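Local coordinates for protein yciF (Escherichia coli, PDB 2GS4), which forms a homodimer of ferritin-like, rubrerythrin-related helical subunits, probably binds metal and is linked to the stress response, its exact function being uncertain, at residues A[32-37]-A[96-101]. Numbering follows the deposited sequence.
Sequences ARATSN and EVRDAA
Arg-98 reaches from helix 95-126 to the carbonyl of Ala-34, near the C-terminal end of helix 6-33. From CB its chain runs fully extended, CG anti to the backbone N (chi1 177°), which carries the guanidinium across to it. Arg-98 CD passes 3.8 Å from Ala-34 O. Arg-98 NE then donates to Ala-34 O at 2.8 Å, nearly along the C=O axis and with the oxygen almost in the guanidinium plane. Arg-98 NH1 adds a weak, bent bond to the same oxygen, lies 4.0 Å from Ala-34 CB, and gives its stronger bond to Ile-89 O; NH2 turns to Glu-93 O. Arginine suits this place because its several N-H groups can serve all three carbonyls at once. Replacing it by an alanine would probably leave these carbonyls without their donors and the chain around them less firmly tied.

One residue on, Asp-99 grips the turn 34-37. Its short carboxylate offers one oxygen to a hydroxyl and the other to a water: Asp-99 OD2 accepts from Thr-35 OG1 at 2.7 Å, the hydroxyl lying above the carboxylate plane, while OD1, beside Asn-37 CB, accepts from a water that also bonds Ser-36 OG. Threonine suits its place because a hydroxyl can donate and accept at once: Thr-35 OG1 also accepts from Asn-37 N at 3.1 Å, closing an ST turn. Asparagine fits the N-cap position, since its short amide lets OD1 accept from Leu-40 N at the start of helix 38-63. The whole is a hairpin turn between consecutive antiparallel helices, an ST turn leading into an N-cap, pinned to a third helix at one end of a ferritin-like bundle.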
# COMPACT_ATOMS: atom_id res chain seq x y z
N ALA A 32 -18.72 -6.23 8.06
CA ALA A 32 -19.81 -7.19 8.13
C ALA A 32 -21.09 -6.53 8.64
O ALA A 32 -22.19 -6.93 8.24
CB ALA A 32 -19.42 -8.37 9.01
N ARG A 33 -20.96 -5.52 9.52
CA ARG A 33 -22.11 -4.81 10.08
C ARG A 33 -22.51 -3.59 9.23
O ARG A 33 -23.51 -2.94 9.52
CB ARG A 33 -21.81 -4.30 11.50
CG ARG A 33 -21.44 -5.37 12.51
CD ARG A 33 -20.99 -4.80 13.87
NE ARG A 33 -20.41 -5.87 14.67
CZ ARG A 33 -20.68 -6.11 15.95
NH1 ARG A 33 -21.52 -5.33 16.62
NH2 ARG A 33 -20.11 -7.14 16.56
N ALA A 34 -21.74 -3.28 8.20
CA ALA A 34 -22.03 -2.12 7.37
C ALA A 34 -23.02 -2.35 6.23
O ALA A 34 -23.38 -1.41 5.53
CB ALA A 34 -20.72 -1.55 6.81
N THR A 35 -23.47 -3.59 6.07
CA THR A 35 -24.38 -3.90 4.97
C THR A 35 -25.58 -4.77 5.34
O THR A 35 -25.49 -5.65 6.20
CB THR A 35 -23.60 -4.60 3.85
OG1 THR A 35 -24.48 -4.95 2.79
CG2 THR A 35 -22.93 -5.86 4.39
N SER A 36 -26.71 -4.53 4.68
CA SER A 36 -27.92 -5.30 4.93
C SER A 36 -27.99 -6.51 4.00
O SER A 36 -28.93 -7.30 4.07
CB SER A 36 -29.17 -4.43 4.72
OG SER A 36 -29.28 -3.99 3.38
N ASN A 37 -26.99 -6.66 3.14
CA ASN A 37 -26.92 -7.79 2.22
C ASN A 37 -26.31 -8.93 3.04
O ASN A 37 -25.10 -8.95 3.29
CB ASN A 37 -26.04 -7.43 1.02
CG ASN A 37 -25.71 -8.64 0.15
OD1 ASN A 37 -25.51 -9.75 0.65
ND2 ASN A 37 -25.64 -8.43 -1.16
N GLU A 96 -27.87 -1.18 -3.15
CA GLU A 96 -26.96 -1.58 -4.24
C GLU A 96 -25.76 -0.66 -4.50
O GLU A 96 -24.70 -1.13 -4.91
CB GLU A 96 -27.71 -1.79 -5.56
CG GLU A 96 -28.62 -3.01 -5.57
CD GLU A 96 -30.04 -2.68 -5.17
OE1 GLU A 96 -30.31 -1.50 -4.86
OE2 GLU A 96 -30.89 -3.60 -5.18
N VAL A 97 -25.95 0.64 -4.28
CA VAL A 97 -24.86 1.60 -4.48
C VAL A 97 -23.83 1.30 -3.41
O VAL A 97 -22.65 1.09 -3.68
CB VAL A 97 -25.34 3.05 -4.30
CG1 VAL A 97 -24.25 4.02 -4.65
CG2 VAL A 97 -26.57 3.28 -5.16
N ARG A 98 -24.32 1.30 -2.18
CA ARG A 98 -23.52 1.04 -1.00
C ARG A 98 -22.74 -0.26 -1.09
O ARG A 98 -21.54 -0.29 -0.82
CB ARG A 98 -24.44 1.01 0.22
CG ARG A 98 -23.72 0.67 1.49
CD ARG A 98 -24.61 0.87 2.70
NE ARG A 98 -23.83 0.84 3.92
CZ ARG A 98 -23.36 1.91 4.55
NH1 ARG A 98 -22.65 1.78 5.66
NH2 ARG A 98 -23.63 3.13 4.08
N ASP A 99 -23.42 -1.34 -1.49
CA ASP A 99 -22.78 -2.64 -1.59
C ASP A 99 -21.75 -2.75 -2.72
O ASP A 99 -20.76 -3.48 -2.59
CB ASP A 99 -23.86 -3.73 -1.72
CG ASP A 99 -24.71 -3.86 -0.45
OD1 ASP A 99 -25.82 -4.41 -0.53
OD2 ASP A 99 -24.25 -3.41 0.63
N ALA A 100 -21.96 -2.03 -3.81
CA ALA A 100 -21.03 -2.06 -4.94
C ALA A 100 -19.71 -1.46 -4.46
O ALA A 100 -18.63 -1.97 -4.76
CB ALA A 100 -21.58 -1.24 -6.11
N ALA A 101 -19.82 -0.37 -3.71
CA ALA A 101 -18.65 0.31 -3.17
C ALA A 101 -17.96 -0.54 -2.10
O ALA A 101 -16.74 -0.62 -2.06
CB ALA A 101 -19.05 1.66 -2.60
O HOH W 1 -28.41 -4.44 0.71